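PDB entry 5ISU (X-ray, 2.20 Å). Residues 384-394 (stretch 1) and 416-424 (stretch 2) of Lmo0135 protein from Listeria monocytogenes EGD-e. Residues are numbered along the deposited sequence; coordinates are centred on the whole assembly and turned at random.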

# COMPACT_ATOMS: atom_id res chain seq x y z
N ILE A 384 -12.25 2.54 -17.54
CA ILE A 384 -13.23 1.45 -17.53
C ILE A 384 -13.61 1.01 -16.12
O ILE A 384 -14.79 0.99 -15.78
CB ILE A 384 -12.74 0.24 -18.35
CG1 ILE A 384 -12.77 0.57 -19.84
CG2 ILE A 384 -13.62 -0.98 -18.11
CD1 ILE A 384 -12.21 -0.51 -20.74
N THR A 385 -12.61 0.67 -15.31
CA THR A 385 -12.88 0.15 -13.97
C THR A 385 -13.13 1.20 -12.90
O THR A 385 -13.64 0.88 -11.83
CB THR A 385 -11.74 -0.79 -13.49
OG1 THR A 385 -10.55 -0.04 -13.27
CG2 THR A 385 -11.49 -1.87 -14.51
N LEU A 386 -12.78 2.45 -13.16
CA LEU A 386 -13.02 3.51 -12.18
C LEU A 386 -14.45 4.06 -12.37
O LEU A 386 -14.93 4.84 -11.55
CB LEU A 386 -11.97 4.61 -12.31
CG LEU A 386 -11.58 5.33 -11.02
CD1 LEU A 386 -10.87 4.35 -10.07
CD2 LEU A 386 -10.68 6.52 -11.33
N ASP A 387 -15.13 3.60 -13.43
CA ASP A 387 -16.50 4.01 -13.74
C ASP A 387 -17.51 3.00 -13.17
O ASP A 387 -17.71 1.93 -13.74
CB ASP A 387 -16.66 4.14 -15.27
CG ASP A 387 -18.03 4.64 -15.70
OD1 ASP A 387 -18.81 5.14 -14.85
OD2 ASP A 387 -18.31 4.55 -16.92
N ARG A 388 -18.14 3.36 -12.06
CA ARG A 388 -19.11 2.49 -11.36
C ARG A 388 -20.36 2.06 -12.16
O ARG A 388 -21.08 1.17 -11.72
CB ARG A 388 -19.54 3.10 -10.00
CG ARG A 388 -18.42 3.21 -8.96
CD ARG A 388 -18.02 1.87 -8.34
NE ARG A 388 -17.64 0.88 -9.35
CZ ARG A 388 -16.45 0.81 -9.95
NH1 ARG A 388 -16.25 -0.13 -10.87
NH2 ARG A 388 -15.48 1.66 -9.67
N LYS A 389 -20.60 2.66 -13.32
CA LYS A 389 -21.75 2.28 -14.14
C LYS A 389 -21.36 1.33 -15.27
O LYS A 389 -22.24 0.82 -15.98
CB LYS A 389 -22.39 3.53 -14.75
CG LYS A 389 -22.88 4.53 -13.71
CD LYS A 389 -23.06 5.91 -14.31
CE LYS A 389 -21.72 6.54 -14.69
NZ LYS A 389 -21.90 7.92 -15.21
N ASN A 390 -20.06 1.08 -15.42
CA ASN A 390 -19.54 0.24 -16.52
C ASN A 390 -19.84 -1.25 -16.35
O ASN A 390 -19.64 -1.81 -15.27
CB ASN A 390 -18.04 0.48 -16.68
CG ASN A 390 -17.47 -0.16 -17.94
OD1 ASN A 390 -17.47 -1.39 -18.09
ND2 ASN A 390 -16.92 0.66 -18.84
N ALA A 391 -20.31 -1.86 -17.44
CA ALA A 391 -20.63 -3.30 -17.49
C ALA A 391 -19.95 -3.99 -18.69
O ALA A 391 -20.43 -5.02 -19.17
CB ALA A 391 -22.14 -3.49 -17.57
N ASP A 392 -18.83 -3.42 -19.16
CA ASP A 392 -18.08 -4.03 -20.26
C ASP A 392 -17.32 -5.25 -19.79
O ASP A 392 -17.27 -6.26 -20.48
CB ASP A 392 -17.08 -3.04 -20.85
CG ASP A 392 -17.74 -1.82 -21.46
OD1 ASP A 392 -18.98 -1.81 -21.66
OD2 ASP A 392 -16.99 -0.87 -21.76
N TYR A 393 -16.73 -5.15 -18.60
CA TYR A 393 -15.91 -6.23 -18.05
C TYR A 393 -16.73 -7.18 -17.19
O TYR A 393 -17.55 -6.75 -16.38
CB TYR A 393 -14.72 -5.67 -17.24
CG TYR A 393 -15.05 -4.89 -15.95
CD1 TYR A 393 -15.37 -3.53 -16.00
CD2 TYR A 393 -14.99 -5.51 -14.70
CE1 TYR A 393 -15.66 -2.82 -14.84
CE2 TYR A 393 -15.26 -4.80 -13.54
CZ TYR A 393 -15.61 -3.45 -13.62
OH TYR A 393 -15.89 -2.72 -12.48
N SER A 394 -16.51 -8.47 -17.37
CA SER A 394 -17.16 -9.47 -16.54
C SER A 394 -16.25 -9.63 -15.33
O SER A 394 -16.70 -9.71 -14.19
CB SER A 394 -17.30 -10.80 -17.28
OG SER A 394 -17.79 -10.60 -18.60
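Stretch 2 (416-424) DAPYNYSNY

Stretch 2 (416-424) has no regular helix or strand; it lies on stretch 1 as two successive type I beta turns, Ala-417 to Asn-420 and Asn-420 to Asn-423, that pack over one face and along the edge of the Arg-388 guanidinium. Stretch 1 leaves a helix near its start and makes its own type I turn from Asp-387 to Asn-390, closed by Asn-390 N to Asp-387 O at 3.0 Å. The nearest CA pairs, Arg-388 with Pro-418 (6.7 Å), Leu-386 with Tyr-419 (6.7 Å) and Thr-385 with Tyr-421 (6.5 Å), show the two stretches running in opposite senses here. The contact buries 427 Å², both sides summed.

Asp-416 stays clear, its CA-to-CB bond pointing away. Ala-417 meets stretch 1 through its backbone, with O 3.3 Å from Arg-388 CD. Pro-418 O is the first firm anchor: it accepts a hydrogen bond from Arg-388 NH2 (2.8 Å) near the plane of the guanidinium, and a water bridges it to stretch 1, donating to Pro-418 O (2.6 Å) and to Leu-386 O (2.7 Å). Tyr-419 starts away from stretch 1, but its ring comes back so that CE1 packs at 3.8 Å on Leu-386 CD1, which lies at the ring edge.

Asn-420 joins the two turns. Its O lies over a face of the guanidinium, 3.1 Å from Arg-388 NE, but the angle is too poor for a hydrogen bond; that oxygen instead accepts from Asn-423 N (3.0 Å), closing the second turn. The side chain of Asn-420 also braces its own stretch, with OD1 accepting from Tyr-424 N (3.2 Å) and ND2 donating to Tyr-424 O (3.1 Å).

Tyr-421 has the largest covered area in stretch 2. Its CA lies over the guanidinium, 3.7 Å from Arg-388 NH1, while its CD1 approaches Thr-385 O at 3.2 Å with that oxygen near the ring plane. The same Thr-385 O accepts from Arg-388 NH1 (3.0 Å) and NH2 (2.9 Å), a fork that holds the guanidinium in place from within stretch 1. Tyr-421 O accepts a 2.7 Å hydrogen bond from Tyr-393 OH, tying the second turn to the far end of stretch 1.

The CA-to-CB bond of Ser-422 points away, and the residue makes no contact. Asn-423, with positive phi (58°), brings its side-chain end in: OD1 accepts a nearly straight hydrogen bond from Arg-388 NE (2.9 Å, 169°). At Tyr-424 the chain is out of reach of stretch 1.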

# COMPACT_ATOMS: atom_id res chain seq x y z
N ASP A 416 -21.81 2.51 -2.19
CA ASP A 416 -21.52 3.79 -2.83
C ASP A 416 -20.04 4.06 -3.12
O ASP A 416 -19.71 5.10 -3.70
CB ASP A 416 -21.99 4.93 -1.91
CG ASP A 416 -23.41 4.76 -1.41
OD1 ASP A 416 -24.11 3.83 -1.88
OD2 ASP A 416 -23.82 5.55 -0.54
N ALA A 417 -19.16 3.16 -2.71
CA ALA A 417 -17.73 3.42 -2.84
C ALA A 417 -17.22 3.49 -4.28
O ALA A 417 -17.66 2.72 -5.14
CB ALA A 417 -16.94 2.39 -2.05
N PRO A 418 -16.29 4.42 -4.55
CA PRO A 418 -15.75 4.59 -5.90
C PRO A 418 -14.83 3.44 -6.33
O PRO A 418 -14.67 3.23 -7.53
CB PRO A 418 -14.98 5.92 -5.81
CG PRO A 418 -14.58 6.03 -4.39
CD PRO A 418 -15.68 5.37 -3.60
N TYR A 419 -14.24 2.70 -5.39
CA TYR A 419 -13.36 1.58 -5.77
C TYR A 419 -14.03 0.21 -5.58
O TYR A 419 -13.35 -0.80 -5.49
CB TYR A 419 -12.01 1.68 -5.05
CG TYR A 419 -11.40 3.08 -5.10
CD1 TYR A 419 -10.92 3.62 -6.30
CD2 TYR A 419 -11.29 3.85 -3.94
CE1 TYR A 419 -10.37 4.90 -6.34
CE2 TYR A 419 -10.73 5.13 -3.97
CZ TYR A 419 -10.27 5.65 -5.17
OH TYR A 419 -9.72 6.91 -5.22
N ASN A 420 -15.37 0.17 -5.55
CA ASN A 420 -16.13 -1.08 -5.43
C ASN A 420 -16.22 -1.67 -6.85
O ASN A 420 -17.25 -1.54 -7.53
CB ASN A 420 -17.53 -0.78 -4.85
CG ASN A 420 -18.39 -2.02 -4.59
OD1 ASN A 420 -18.17 -3.11 -5.13
ND2 ASN A 420 -19.42 -1.84 -3.77
N TYR A 421 -15.14 -2.30 -7.28
CA TYR A 421 -15.03 -2.86 -8.65
C TYR A 421 -16.06 -3.93 -9.00
O TYR A 421 -16.47 -4.06 -10.17
CB TYR A 421 -13.59 -3.38 -8.91
CG TYR A 421 -12.53 -2.29 -8.76
CD1 TYR A 421 -12.55 -1.16 -9.58
CD2 TYR A 421 -11.50 -2.39 -7.83
CE1 TYR A 421 -11.60 -0.16 -9.47
CE2 TYR A 421 -10.54 -1.39 -7.71
CZ TYR A 421 -10.60 -0.28 -8.54
OH TYR A 421 -9.67 0.72 -8.45
N SER A 422 -16.50 -4.67 -7.99
CA SER A 422 -17.48 -5.72 -8.17
C SER A 422 -18.92 -5.16 -8.25
O SER A 422 -19.82 -5.87 -8.69
CB SER A 422 -17.37 -6.72 -7.02
OG SER A 422 -16.06 -7.27 -6.91
N ASN A 423 -19.12 -3.90 -7.85
CA ASN A 423 -20.45 -3.24 -7.85
C ASN A 423 -21.47 -4.02 -6.99
O ASN A 423 -22.66 -4.08 -7.30
CB ASN A 423 -20.97 -3.03 -9.28
CG ASN A 423 -20.05 -2.16 -10.11
OD1 ASN A 423 -19.84 -1.00 -9.80
ND2 ASN A 423 -19.52 -2.71 -11.21
N TYR A 424 -20.96 -4.57 -5.88
CA TYR A 424 -21.73 -5.35 -4.91
C TYR A 424 -22.49 -4.43 -3.95
O TYR A 424 -21.89 -3.63 -3.23
CB TYR A 424 -20.75 -6.25 -4.15
CG TYR A 424 -21.27 -7.06 -2.99
CD1 TYR A 424 -22.11 -8.16 -3.19
CD2 TYR A 424 -20.85 -6.79 -1.69
CE1 TYR A 424 -22.54 -8.93 -2.13
CE2 TYR A 424 -21.29 -7.56 -0.62
CZ TYR A 424 -22.13 -8.62 -0.85
OH TYR A 424 -22.56 -9.38 0.21
O HOH W 1 -14.90 5.49 -8.89